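Local coordinates for DNA polymerase (Pyrobaculum calidifontis, PDB 5MDN), which probably catalyses template-directed DNA synthesis as a family B DNA polymerase, adding deoxyribonucleotides to a growing DNA chain with release of diphosphate, at residues Arg60-Glu65 with Arg93-Ala98; Arg39-Ala44 with Phe81-Ala86; Lys602-Gly607 with Ile614-Phe619; Gly411-Val416 with Val596-Ala601. One frame throughout, in Å; residues are numbered along the deposited sequence.

The four contacts form two pairs on opposite sides of the chain's centre. Contacts 1 and 2, with centres about 10 Å apart, share an N-terminal antiparallel sheet with a ferredoxin-like order of strands and helices. Their segments interleave along the chain, in the order 39-44, 60-65, 81-86 and 93-98. Contacts 4 and 3 follow in that order, centres about 9 Å apart, and give the outer pairings of one four-stranded sheet: 411-413, 595-598, 605-609, 614-617. Between the pairs, centres are about 49 to 61 Å apart, so they belong to separate modules; the second lies wholly within the family B polymerase region.

Contact 1: residues Arg60-Glu65 with Arg93-Ala98; sequences RVAPVE and RKLREA
The loop Arg60-Pro63, leading into strand 64-74 at Val64, passes beside the helix that contains Arg93-Ala98, and the two backbones stay apart: the closest CA pairs include Val61 and Lys94 at 6.7 Å. The helix (92-100) and the one before the loop (51-58) pack on one sheet in a beta-alpha-beta-beta-alpha-beta order, a ferredoxin-like fold, and here the loop meets the second helix through apolar side chains. Leu95 and Val61 carry most of the contact. Leu95 CG lies anti to the carbonyl carbon (chi1 -60°), and the CD2 branch reaches Val61 and Ala62 of the loop and Val64 of the strand. Val61 CG1 meets Leu95 CD2 at 3.6 Å, while Ala62 CB comes to 3.7 Å from that same CD2 and Val64 CG2 closes on it too. A branched leucine suits this place because one methyl can serve several neighbours while CD1 packs against Ala86 of the sheet. Ala62 and Ala98 are small enough to let loop and helix come together, and Leu58 of helix 51-58 touches both Val64 and Ala98. Lys94, exposed to solvent, contributes its aliphatic part, with CB 4.1 Å from Val61 CG2. One turn further along the helix, Ala98 CB rests 3.8 Å from Val61 CG1, the branch held between the backbone N and the carbonyl carbon.

Contact 2: residues Arg39-Ala44 with Phe81-Ala86; sequences RPYFYA and FLKVVA
Val84 lies under the flat face of Phe42, its CB 4.1 Å from the centroid of the Phe42 ring. This CH-pi contact arises because Phe42 CG sits between the backbone N and carbonyl carbon (chi1 66°), laying the ring beside its cross-strand partner. Ala44 and Leu82 continue this apolar face, where Leu95 and Ala99 of helix 92-100 cover Phe42; the paired backbones set Ala44 CB 4.1 Å from Leu82 CB, and the short Ala44 side chain ends there. The strands are the antiparallel central pair of a four-stranded ferredoxin-like sheet, and Phe42-Val84 and Ala44-Leu82 are its hydrogen-bonded pairs. Phe42 N donates to Val84 O at 2.9 Å, and Leu82 N donates to Ala44 O at 2.7 Å, nearly straight (169°). Tyr41, Tyr43 and Lys83 occupy the other face. The extended Lys83 chain runs alongside Tyr43 and ends across Tyr41, with CE 3.6 Å from the Tyr41 ring centroid, while Lys83 NZ stands over the same face at 4.3 Å in a cation-pi interaction. An alanine in place of Tyr41 would remove this aromatic face and probably leave the ammonium less well held. At the strand end, Ala86 N bonds weakly to Pro40 O.

Contact 3: residues Lys602-Gly607 with Ile614-Phe619; sequences KKRYAG and IDIVGF
Arg604 extends with CG anti to the backbone N and then bends at chi2 (61°), turning its guanidinium back across the end of the partner strand. Tyr605 holds CG between the backbone N and the carbonyl carbon (chi1 70°), laying its ring over Val617, whose CB is 4.1 Å from the Tyr605 ring centroid. Tyr605 opens the first strand of a beta hairpin (605-609 and 614-617) and Val617 closes the second; Lys602-Tyr605 spell the KKRY motif of family B polymerases, which contacts the primer-template duplex in relatives and probably does so here. Val617 N donates to Tyr605 O at 2.9 Å, almost straight at 175°; Val617 O accepts from Tyr605 N at 3.0 Å and, weakly, from Arg604 NH1. One guanidinium face covers Gly618 O, and Ile616 CG2 lies 3.4 Å from Arg604 NH1. The backbone angles of Gly618 alone call for glycine: a beta carbon would jam against the preceding carbonyl O, and would also hit Arg604 CD. An alanine in place of Arg604 would lose the guanidinium and would probably loosen the hairpin's exposed end. Asp615 gives OD1 to Tyr593 OH. A cationic group among backbone carbonyls would probably have its charge partly offset by their dipoles.

Contact 4: residues Gly411-Val416 with Val596-Ala601; sequences GLYSDV and VLFTEA
Backbone hydrogen bonds dominate, pairing Gly411 with Phe598 and Tyr413 with Val596 in antiparallel fashion. Tyr413 N donates to Val596 O at 2.9 Å and Val596 N returns a bond to Tyr413 O at 2.7 Å, both nearly along the C=O axes. Phe598 N reaches Gly411 O at 3.0 Å, whereas the reverse bond, from Gly411 N to Phe598 O, is bent and weak. Gly411 has a positive phi (161°) that would jam a beta carbon against the preceding carbonyl, so glycine is suited to begin this strand. The apolar contacts split between the two faces. Leu412 bends its CD1 to 4.2 Å from Leu597 CB on one side, and helix 628-643 covers both leucines through Ile641. On the other, Tyr413 CE1 meets Phe598 CD1 at 4.2 Å, and Val416 crosses Val596 at about a right angle, its CB 3.9 Å from Val596 CG2. Polar ends turn to other partners: Tyr413 OH bonds to Lys409 O, and Asp415 makes a salt bridge to Arg610. Strand 411-413 is the edge of a four-stranded antiparallel sheet, and the corner at Ser414-Asp415 carries the chain on to strand 416-420 of a second sheet.

Contact 1: residues Arg60-Glu65 with Arg93-Ala98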
loop_
_atom_site.group_PDB
_atom_site.type_symbol
_atom_site.label_atom_id
_atom_site.label_comp_id
_atom_site.label_asym_id
_atom_site.label_seq_id
_atom_site.Cartn_x
_atom_site.Cartn_y
_atom_site.Cartn_z
ATOM N N ARG A 60 35.111 -18.895 -14.409
ATOM C CA ARG A 60 34.828 -19.309 -15.778
ATOM C C ARG A 60 33.475 -18.822 -16.283
ATOM O O ARG A 60 33.255 -18.815 -17.498
ATOM C CB ARG A 60 34.882 -20.834 -15.901
ATOM C CG ARG A 60 33.796 -21.561 -15.123
ATOM C CD ARG A 60 33.325 -22.808 -15.846
ATOM N NE ARG A 60 32.136 -22.548 -16.651
ATOM C CZ ARG A 60 32.158 -22.250 -17.946
ATOM N NH1 ARG A 60 33.314 -22.179 -18.591
ATOM N NH2 ARG A 60 31.024 -22.031 -18.597
ATOM N N VAL A 61 32.566 -18.431 -15.390
ATOM C CA VAL A 61 31.218 -18.052 -15.799
ATOM C C VAL A 61 31.067 -16.534 -15.799
ATOM O O VAL A 61 30.261 -15.982 -16.557
ATOM C CB VAL A 61 30.159 -18.725 -14.901
ATOM C CG1 VAL A 61 30.190 -18.153 -13.493
ATOM C CG2 VAL A 61 28.772 -18.601 -15.516
ATOM N N ALA A 62 31.853 -15.847 -14.977
ATOM C CA ALA A 62 31.764 -14.399 -14.842
ATOM C C ALA A 62 32.977 -13.914 -14.051
ATOM O O ALA A 62 33.583 -14.693 -13.310
ATOM C CB ALA A 62 30.462 -13.982 -14.138
ATOM N N PRO A 63 33.341 -12.639 -14.193
ATOM C CA PRO A 63 34.469 -12.110 -13.414
ATOM C C PRO A 63 34.125 -12.005 -11.937
ATOM O O PRO A 63 33.012 -11.625 -11.564
ATOM C CB PRO A 63 34.716 -10.729 -14.035
ATOM C CG PRO A 63 33.418 -10.359 -14.664
ATOM C CD PRO A 63 32.823 -11.648 -15.152
ATOM N N VAL A 64 35.096 -12.348 -11.094
ATOM C CA VAL A 64 34.927 -12.374 -9.646
ATOM C C VAL A 64 35.961 -11.447 -9.021
ATOM O O VAL A 64 37.148 -11.514 -9.360
ATOM C CB VAL A 64 35.066 -13.801 -9.083
ATOM C CG1 VAL A 64 34.919 -13.796 -7.570
ATOM C CG2 VAL A 64 34.036 -14.723 -9.721
ATOM N N GLU A 65 35.507 -10.580 -8.113
ATOM C CA GLU A 65 36.426 -9.681 -7.423
ATOM C C GLU A 65 37.239 -10.425 -6.370
ATOM O O GLU A 65 38.463 -10.267 -6.291
ATOM C CB GLU A 65 35.651 -8.525 -6.787
ATOM C CG GLU A 65 36.529 -7.433 -6.196
ATOM C CD GLU A 65 37.038 -6.460 -7.241
ATOM O OE1 GLU A 65 36.331 -6.242 -8.248
ATOM O OE2 GLU A 65 38.145 -5.913 -7.055
ATOM N N ARG A 93 23.468 -13.355 -10.815
ATOM C CA ARG A 93 22.657 -14.534 -11.119
ATOM C C ARG A 93 23.503 -15.648 -11.721
ATOM O O ARG A 93 23.384 -16.813 -11.327
ATOM C CB ARG A 93 21.514 -14.183 -12.074
ATOM C CG ARG A 93 20.345 -13.419 -11.477
ATOM C CD ARG A 93 19.457 -14.356 -10.658
ATOM N NE ARG A 93 18.331 -13.661 -10.039
ATOM C CZ ARG A 93 17.206 -13.369 -10.684
ATOM N NH1 ARG A 93 17.067 -13.721 -11.955
ATOM N NH2 ARG A 93 16.220 -12.731 -10.064
ATOM N N LYS A 94 24.352 -15.310 -12.697
ATOM C CA LYS A 94 25.244 -16.302 -13.290
ATOM C C LYS A 94 26.110 -16.963 -12.228
ATOM O O LYS A 94 26.311 -18.183 -12.249
ATOM C CB LYS A 94 26.110 -15.651 -14.368
ATOM C CG LYS A 94 25.334 -15.171 -15.583
ATOM C CD LYS A 94 26.268 -14.659 -16.666
ATOM C CE LYS A 94 26.852 -13.301 -16.301
ATOM N NZ LYS A 94 27.659 -12.727 -17.416
ATOM N N LEU A 95 26.634 -16.172 -11.290
ATOM C CA LEU A 95 27.490 -16.728 -10.249
ATOM C C LEU A 95 26.680 -17.517 -9.227
ATOM O O LEU A 95 27.152 -18.535 -8.712
ATOM C CB LEU A 95 28.277 -15.610 -9.573
ATOM C CG LEU A 95 29.187 -14.834 -10.524
ATOM C CD1 LEU A 95 29.591 -13.504 -9.925
ATOM C CD2 LEU A 95 30.417 -15.657 -10.865
ATOM N N ARG A 96 25.464 -17.059 -8.915
ATOM C CA ARG A 96 24.601 -17.788 -7.988
ATOM C C ARG A 96 24.344 -19.212 -8.469
ATOM O O ARG A 96 24.562 -20.180 -7.731
ATOM C CB ARG A 96 23.279 -17.041 -7.803
ATOM C CG ARG A 96 22.158 -17.912 -7.257
ATOM C CD ARG A 96 20.917 -17.097 -6.935
ATOM N NE ARG A 96 19.773 -17.952 -6.631
ATOM C CZ ARG A 96 18.789 -17.617 -5.803
ATOM N NH1 ARG A 96 18.813 -16.447 -5.180
ATOM N NH2 ARG A 96 17.785 -18.458 -5.589
ATOM N N GLU A 97 23.866 -19.356 -9.706
ATOM C CA GLU A 97 23.545 -20.679 -10.229
ATOM C C GLU A 97 24.799 -21.531 -10.391
ATOM O O GLU A 97 24.798 -22.721 -10.053
ATOM C CB GLU A 97 22.808 -20.542 -11.558
ATOM C CG GLU A 97 21.448 -19.871 -11.438
ATOM C CD GLU A 97 20.932 -19.358 -12.769
ATOM O OE1 GLU A 97 21.699 -19.385 -13.754
ATOM O OE2 GLU A 97 19.758 -18.932 -12.829
ATOM N N ALA A 98 25.874 -20.941 -10.919
ATOM C CA ALA A 98 27.120 -21.681 -11.089
ATOM C C ALA A 98 27.700 -22.119 -9.750
ATOM O O ALA A 98 28.287 -23.202 -9.647
ATOM C CB ALA A 98 28.134 -20.834 -11.856
#

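Contact 2: residues Arg39-Ala44 with Phe81-Ala86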
loop_
_atom_site.group_PDB
_atom_site.type_symbol
_atom_site.label_atom_id
_atom_site.label_comp_id
_atom_site.label_asym_id
_atom_site.label_seq_id
_atom_site.Cartn_x
_atom_site.Cartn_y
_atom_site.Cartn_z
ATOM N N ARG A 39 30.916 -3.176 -3.578
ATOM C CA ARG A 39 30.726 -4.167 -4.631
ATOM C C ARG A 39 29.726 -5.217 -4.170
ATOM O O ARG A 39 29.674 -5.540 -2.976
ATOM C CB ARG A 39 32.052 -4.832 -5.033
ATOM C CG ARG A 39 33.068 -3.847 -5.586
ATOM C CD ARG A 39 34.093 -4.487 -6.497
ATOM N NE ARG A 39 34.483 -3.567 -7.563
ATOM C CZ ARG A 39 35.250 -2.494 -7.387
ATOM N NH1 ARG A 39 35.718 -2.193 -6.183
ATOM N NH2 ARG A 39 35.549 -1.718 -8.419
ATOM N N PRO A 40 28.928 -5.767 -5.083
ATOM C CA PRO A 40 27.913 -6.751 -4.689
ATOM C C PRO A 40 28.535 -8.087 -4.312
ATOM O O PRO A 40 29.662 -8.414 -4.689
ATOM C CB PRO A 40 27.042 -6.880 -5.943
ATOM C CG PRO A 40 27.963 -6.540 -7.066
ATOM C CD PRO A 40 28.920 -5.509 -6.533
ATOM N N TYR A 41 27.767 -8.871 -3.558
ATOM C CA TYR A 41 28.251 -10.144 -3.044
ATOM C C TYR A 41 27.065 -11.019 -2.658
ATOM O O TYR A 41 25.926 -10.557 -2.566
ATOM C CB TYR A 41 29.183 -9.938 -1.845
ATOM C CG TYR A 41 28.504 -9.322 -0.642
ATOM C CD1 TYR A 41 27.871 -10.116 0.309
ATOM C CD2 TYR A 41 28.491 -7.947 -0.459
ATOM C CE1 TYR A 41 27.247 -9.556 1.409
ATOM C CE2 TYR A 41 27.871 -7.378 0.639
ATOM C CZ TYR A 41 27.251 -8.188 1.569
ATOM O OH TYR A 41 26.633 -7.628 2.664
ATOM N N PHE A 42 27.355 -12.300 -2.438
ATOM C CA PHE A 42 26.410 -13.221 -1.824
ATOM C C PHE A 42 27.196 -14.291 -1.078
ATOM O O PHE A 42 28.403 -14.455 -1.277
ATOM C CB PHE A 42 25.469 -13.844 -2.861
ATOM C CG PHE A 42 26.156 -14.748 -3.848
ATOM C CD1 PHE A 42 26.784 -14.229 -4.968
ATOM C CD2 PHE A 42 26.154 -16.121 -3.662
ATOM C CE1 PHE A 42 27.411 -15.066 -5.877
ATOM C CE2 PHE A 42 26.777 -16.959 -4.567
ATOM C CZ PHE A 42 27.406 -16.432 -5.675
ATOM N N TYR A 43 26.498 -15.023 -0.217
ATOM C CA TYR A 43 27.113 -16.049 0.610
ATOM C C TYR A 43 26.861 -17.438 0.035
ATOM O O TYR A 43 25.865 -17.680 -0.652
ATOM C CB TYR A 43 26.591 -15.994 2.048
ATOM C CG TYR A 43 26.842 -14.683 2.756
ATOM C CD1 TYR A 43 28.131 -14.270 3.063
ATOM C CD2 TYR A 43 25.785 -13.866 3.134
ATOM C CE1 TYR A 43 28.361 -13.072 3.717
ATOM C CE2 TYR A 43 26.004 -12.670 3.790
ATOM C CZ TYR A 43 27.293 -12.278 4.079
ATOM O OH TYR A 43 27.514 -11.086 4.731
ATOM N N ALA A 44 27.790 -18.347 0.321
ATOM C CA ALA A 44 27.678 -19.747 -0.069
ATOM C C ALA A 44 28.055 -20.595 1.135
ATOM O O ALA A 44 29.171 -20.479 1.647
ATOM C CB ALA A 44 28.586 -20.058 -1.260
ATOM N N PHE A 81 30.752 -19.442 5.877
ATOM C CA PHE A 81 30.287 -19.197 4.519
ATOM C C PHE A 81 31.446 -18.745 3.642
ATOM O O PHE A 81 32.457 -18.225 4.122
ATOM C CB PHE A 81 29.191 -18.118 4.466
ATOM C CG PHE A 81 27.938 -18.476 5.209
ATOM C CD1 PHE A 81 26.959 -19.244 4.606
ATOM C CD2 PHE A 81 27.725 -18.013 6.496
ATOM C CE1 PHE A 81 25.798 -19.565 5.276
ATOM C CE2 PHE A 81 26.566 -18.330 7.172
ATOM C CZ PHE A 81 25.599 -19.108 6.561
ATOM N N LEU A 82 31.281 -18.960 2.338
ATOM C CA LEU A 82 32.087 -18.286 1.331
ATOM C C LEU A 82 31.355 -17.023 0.893
ATOM O O LEU A 82 30.199 -17.087 0.464
ATOM C CB LEU A 82 32.348 -19.198 0.132
ATOM C CG LEU A 82 33.146 -20.481 0.372
ATOM C CD1 LEU A 82 33.476 -21.154 -0.953
ATOM C CD2 LEU A 82 34.414 -20.196 1.162
ATOM N N LYS A 83 32.027 -15.880 0.995
ATOM C CA LYS A 83 31.462 -14.604 0.559
ATOM C C LYS A 83 31.975 -14.323 -0.850
ATOM O O LYS A 83 33.054 -13.759 -1.043
ATOM C CB LYS A 83 31.816 -13.487 1.534
ATOM C CG LYS A 83 31.228 -12.136 1.156
ATOM C CD LYS A 83 31.819 -11.005 1.982
ATOM C CE LYS A 83 31.075 -9.700 1.733
ATOM N NZ LYS A 83 31.770 -8.534 2.346
ATOM N N VAL A 84 31.190 -14.726 -1.845
ATOM C CA VAL A 84 31.554 -14.521 -3.243
ATOM C C VAL A 84 31.224 -13.085 -3.623
ATOM O O VAL A 84 30.083 -12.638 -3.467
ATOM C CB VAL A 84 30.818 -15.512 -4.154
ATOM C CG1 VAL A 84 31.177 -15.257 -5.609
ATOM C CG2 VAL A 84 31.136 -16.946 -3.751
ATOM N N VAL A 85 32.217 -12.363 -4.132
ATOM C CA VAL A 85 32.093 -10.942 -4.431
ATOM C C VAL A 85 32.201 -10.773 -5.941
ATOM O O VAL A 85 33.271 -10.984 -6.526
ATOM C CB VAL A 85 33.153 -10.109 -3.699
ATOM C CG1 VAL A 85 32.917 -8.624 -3.933
ATOM C CG2 VAL A 85 33.141 -10.429 -2.211
ATOM N N ALA A 86 31.094 -10.393 -6.573
ATOM C CA ALA A 86 31.069 -10.134 -8.002
ATOM C C ALA A 86 31.642 -8.755 -8.314
ATOM O O ALA A 86 31.775 -7.895 -7.439
ATOM C CB ALA A 86 29.643 -10.237 -8.543
#

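Contact 3: residues Lys602-Gly607 with Ile614-Phe619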
loop_
_atom_site.group_PDB
_atom_site.type_symbol
_atom_site.label_atom_id
_atom_site.label_comp_id
_atom_site.label_asym_id
_atom_site.label_seq_id
_atom_site.Cartn_x
_atom_site.Cartn_y
_atom_site.Cartn_z
ATOM N N LYS A 602 -19.424 -12.856 10.031
ATOM C CA LYS A 602 -17.989 -12.660 9.855
ATOM C C LYS A 602 -17.658 -11.214 10.197
ATOM O O LYS A 602 -18.474 -10.517 10.809
ATOM C CB LYS A 602 -17.564 -13.016 8.424
ATOM C CG LYS A 602 -18.733 -13.442 7.541
ATOM C CD LYS A 602 -18.349 -13.643 6.085
ATOM C CE LYS A 602 -18.025 -15.096 5.768
ATOM N NZ LYS A 602 -17.589 -15.250 4.344
ATOM N N LYS A 603 -16.467 -10.753 9.821
ATOM C CA LYS A 603 -16.138 -9.331 9.933
ATOM C C LYS A 603 -16.567 -8.596 8.661
ATOM O O LYS A 603 -15.774 -8.014 7.923
ATOM C CB LYS A 603 -14.655 -9.137 10.228
ATOM C CG LYS A 603 -14.300 -7.696 10.600
ATOM C CD LYS A 603 -12.830 -7.501 10.927
ATOM C CE LYS A 603 -12.519 -6.026 11.159
ATOM N NZ LYS A 603 -13.154 -5.476 12.393
ATOM N N ARG A 604 -17.870 -8.648 8.413
ATOM C CA ARG A 604 -18.514 -7.932 7.316
ATOM C C ARG A 604 -19.535 -6.996 7.951
ATOM O O ARG A 604 -20.598 -7.442 8.397
ATOM C CB ARG A 604 -19.166 -8.899 6.333
ATOM C CG ARG A 604 -19.940 -8.208 5.232
ATOM C CD ARG A 604 -19.003 -7.340 4.423
ATOM N NE ARG A 604 -19.633 -6.714 3.264
ATOM C CZ ARG A 604 -20.129 -5.480 3.265
ATOM N NH1 ARG A 604 -20.070 -4.733 4.360
ATOM N NH2 ARG A 604 -20.684 -4.987 2.165
ATOM N N TYR A 605 -19.218 -5.703 7.998
ATOM C CA TYR A 605 -20.076 -4.768 8.704
ATOM C C TYR A 605 -19.905 -3.370 8.134
ATOM O O TYR A 605 -18.918 -3.060 7.461
ATOM C CB TYR A 605 -19.781 -4.759 10.213
ATOM C CG TYR A 605 -18.447 -4.147 10.582
ATOM C CD1 TYR A 605 -17.287 -4.909 10.574
ATOM C CD2 TYR A 605 -18.351 -2.810 10.947
ATOM C CE1 TYR A 605 -16.067 -4.355 10.912
ATOM C CE2 TYR A 605 -17.136 -2.245 11.286
ATOM C CZ TYR A 605 -15.997 -3.022 11.267
ATOM O OH TYR A 605 -14.784 -2.464 11.604
ATOM N N ALA A 606 -20.897 -2.532 8.417
ATOM C CA ALA A 606 -20.818 -1.097 8.207
ATOM C C ALA A 606 -20.987 -0.396 9.547
ATOM O O ALA A 606 -21.674 -0.899 10.442
ATOM C CB ALA A 606 -21.885 -0.618 7.221
ATOM N N GLY A 607 -20.359 0.766 9.683
ATOM C CA GLY A 607 -20.389 1.474 10.947
ATOM C C GLY A 607 -20.498 2.975 10.796
ATOM O O GLY A 607 -19.894 3.564 9.895
ATOM N N ILE A 614 -19.566 7.123 7.445
ATOM C CA ILE A 614 -19.756 5.678 7.386
ATOM C C ILE A 614 -18.483 5.049 6.831
ATOM O O ILE A 614 -17.877 5.573 5.888
ATOM C CB ILE A 614 -20.983 5.313 6.523
ATOM C CG1 ILE A 614 -22.304 5.713 7.201
ATOM C CG2 ILE A 614 -21.002 3.827 6.182
ATOM C CD1 ILE A 614 -22.681 7.176 7.023
ATOM N N ASP A 615 -18.071 3.922 7.408
ATOM C CA ASP A 615 -17.031 3.097 6.815
ATOM C C ASP A 615 -17.500 1.652 6.749
ATOM O O ASP A 615 -18.291 1.196 7.578
ATOM C CB ASP A 615 -15.685 3.212 7.573
ATOM C CG ASP A 615 -15.805 2.941 9.070
ATOM O OD1 ASP A 615 -16.671 2.149 9.498
ATOM O OD2 ASP A 615 -15.003 3.524 9.831
ATOM N N ILE A 616 -17.023 0.944 5.730
ATOM C CA ILE A 616 -17.552 -0.363 5.360
ATOM C C ILE A 616 -16.391 -1.340 5.275
ATOM O O ILE A 616 -15.397 -1.072 4.593
ATOM C CB ILE A 616 -18.320 -0.310 4.025
ATOM C CG1 ILE A 616 -19.474 0.692 4.118
ATOM C CG2 ILE A 616 -18.839 -1.689 3.654
ATOM C CD1 ILE A 616 -20.186 0.939 2.809
ATOM N N VAL A 617 -16.516 -2.471 5.964
ATOM C CA VAL A 617 -15.455 -3.466 6.058
ATOM C C VAL A 617 -15.987 -4.783 5.515
ATOM O O VAL A 617 -17.094 -5.203 5.871
ATOM C CB VAL A 617 -14.959 -3.635 7.507
ATOM C CG1 VAL A 617 -13.877 -4.708 7.577
ATOM C CG2 VAL A 617 -14.445 -2.314 8.052
ATOM N N GLY A 618 -15.202 -5.429 4.659
ATOM C CA GLY A 618 -15.642 -6.630 3.982
ATOM C C GLY A 618 -16.290 -6.347 2.636
ATOM O O GLY A 618 -16.759 -5.246 2.350
ATOM N N PHE A 619 -16.315 -7.378 1.797
ATOM C CA PHE A 619 -16.777 -7.243 0.419
ATOM C C PHE A 619 -18.294 -7.082 0.360
ATOM O O PHE A 619 -18.820 -5.985 0.547
ATOM C CB PHE A 619 -16.356 -8.457 -0.409
ATOM C CG PHE A 619 -16.302 -8.196 -1.885
ATOM C CD1 PHE A 619 -15.146 -7.705 -2.465
ATOM C CD2 PHE A 619 -17.400 -8.442 -2.693
ATOM C CE1 PHE A 619 -15.081 -7.465 -3.823
ATOM C CE2 PHE A 619 -17.344 -8.203 -4.055
ATOM C CZ PHE A 619 -16.182 -7.713 -4.620
#

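Contact 4: residues Gly411-Val416 with Val596-Ala601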
loop_
_atom_site.group_PDB
_atom_site.type_symbol
_atom_site.label_atom_id
_atom_site.label_comp_id
_atom_site.label_asym_id
_atom_site.label_seq_id
_atom_site.Cartn_x
_atom_site.Cartn_y
_atom_site.Cartn_z
ATOM N N GLY A 411 -27.073 -8.387 12.665
ATOM C CA GLY A 411 -28.114 -7.487 13.112
ATOM C C GLY A 411 -27.558 -6.106 13.405
ATOM O O GLY A 411 -26.399 -5.804 13.122
ATOM N N LEU A 412 -28.426 -5.275 13.981
ATOM C CA LEU A 412 -28.133 -3.875 14.249
ATOM C C LEU A 412 -27.749 -3.685 15.712
ATOM O O LEU A 412 -28.398 -4.228 16.611
ATOM C CB LEU A 412 -29.343 -3.003 13.907
ATOM C CG LEU A 412 -29.147 -1.493 13.768
ATOM C CD1 LEU A 412 -28.402 -1.165 12.489
ATOM C CD2 LEU A 412 -30.493 -0.783 13.806
ATOM N N TYR A 413 -26.688 -2.910 15.943
ATOM C CA TYR A 413 -26.196 -2.628 17.284
ATOM C C TYR A 413 -25.869 -1.146 17.395
ATOM O O TYR A 413 -25.258 -0.573 16.489
ATOM C CB TYR A 413 -24.948 -3.459 17.618
ATOM C CG TYR A 413 -25.137 -4.953 17.481
ATOM C CD1 TYR A 413 -24.926 -5.588 16.265
ATOM C CD2 TYR A 413 -25.520 -5.727 18.568
ATOM C CE1 TYR A 413 -25.094 -6.953 16.133
ATOM C CE2 TYR A 413 -25.692 -7.093 18.446
ATOM C CZ TYR A 413 -25.477 -7.699 17.226
ATOM O OH TYR A 413 -25.644 -9.059 17.102
ATOM N N SER A 414 -26.270 -0.534 18.506
ATOM C CA SER A 414 -26.076 0.892 18.736
ATOM C C SER A 414 -25.028 1.120 19.819
ATOM O O SER A 414 -24.945 0.354 20.785
ATOM C CB SER A 414 -27.392 1.565 19.137
ATOM O OG SER A 414 -28.358 1.448 18.107
ATOM N N ASP A 415 -24.234 2.181 19.648
ATOM C CA ASP A 415 -23.180 2.564 20.585
ATOM C C ASP A 415 -22.178 1.435 20.795
ATOM O O ASP A 415 -22.269 0.692 21.776
ATOM C CB ASP A 415 -23.780 2.993 21.928
ATOM C CG ASP A 415 -24.582 4.276 21.828
ATOM O OD1 ASP A 415 -24.208 5.151 21.018
ATOM O OD2 ASP A 415 -25.583 4.410 22.563
ATOM N N VAL A 416 -21.206 1.308 19.894
ATOM C CA VAL A 416 -20.258 0.201 19.906
ATOM C C VAL A 416 -18.845 0.763 19.883
ATOM O O VAL A 416 -18.538 1.648 19.076
ATOM C CB VAL A 416 -20.480 -0.750 18.713
ATOM C CG1 VAL A 416 -19.414 -1.834 18.682
ATOM C CG2 VAL A 416 -21.872 -1.361 18.771
ATOM N N VAL A 596 -23.861 0.086 14.313
ATOM C CA VAL A 596 -23.114 -0.912 13.549
ATOM C C VAL A 596 -24.098 -1.931 12.995
ATOM O O VAL A 596 -25.066 -2.306 13.666
ATOM C CB VAL A 596 -22.038 -1.617 14.409
ATOM C CG1 VAL A 596 -21.361 -2.737 13.631
ATOM C CG2 VAL A 596 -21.002 -0.628 14.888
ATOM N N LEU A 597 -23.852 -2.375 11.765
ATOM C CA LEU A 597 -24.693 -3.358 11.091
ATOM C C LEU A 597 -23.829 -4.530 10.637
ATOM O O LEU A 597 -23.018 -4.387 9.717
ATOM C CB LEU A 597 -25.415 -2.723 9.907
ATOM C CG LEU A 597 -26.083 -3.681 8.923
ATOM C CD1 LEU A 597 -27.214 -4.455 9.584
ATOM C CD2 LEU A 597 -26.585 -2.894 7.734
ATOM N N PHE A 598 -24.011 -5.684 11.275
ATOM C CA PHE A 598 -23.405 -6.928 10.820
ATOM C C PHE A 598 -24.375 -7.631 9.880
ATOM O O PHE A 598 -25.495 -7.975 10.277
ATOM C CB PHE A 598 -23.054 -7.834 12.000
ATOM C CG PHE A 598 -21.742 -7.505 12.657
ATOM C CD1 PHE A 598 -21.678 -6.600 13.704
ATOM C CD2 PHE A 598 -20.571 -8.115 12.234
ATOM C CE1 PHE A 598 -20.469 -6.304 14.312
ATOM C CE2 PHE A 598 -19.362 -7.825 12.836
ATOM C CZ PHE A 598 -19.310 -6.918 13.876
ATOM N N THR A 599 -23.950 -7.844 8.636
ATOM C CA THR A 599 -24.790 -8.522 7.656
ATOM C C THR A 599 -24.634 -10.036 7.710
ATOM O O THR A 599 -25.607 -10.767 7.494
ATOM C CB THR A 599 -24.472 -8.019 6.244
ATOM O OG1 THR A 599 -23.106 -8.314 5.925
ATOM C CG2 THR A 599 -24.697 -6.517 6.151
ATOM N N GLU A 600 -23.429 -10.521 7.994
ATOM C CA GLU A 600 -23.149 -11.945 8.069
ATOM C C GLU A 600 -22.392 -12.234 9.356
ATOM O O GLU A 600 -22.018 -11.324 10.100
ATOM C CB GLU A 600 -22.341 -12.403 6.845
ATOM C CG GLU A 600 -23.036 -12.104 5.525
ATOM C CD GLU A 600 -22.125 -12.243 4.319
ATOM O OE1 GLU A 600 -20.946 -12.632 4.485
ATOM O OE2 GLU A 600 -22.599 -11.953 3.197
ATOM N N ALA A 601 -22.156 -13.518 9.615
ATOM C CA ALA A 601 -21.460 -13.935 10.832
ATOM C C ALA A 601 -19.947 -13.906 10.664
ATOM O O ALA A 601 -19.242 -14.818 11.103
ATOM C CB ALA A 601 -21.934 -15.325 11.240
#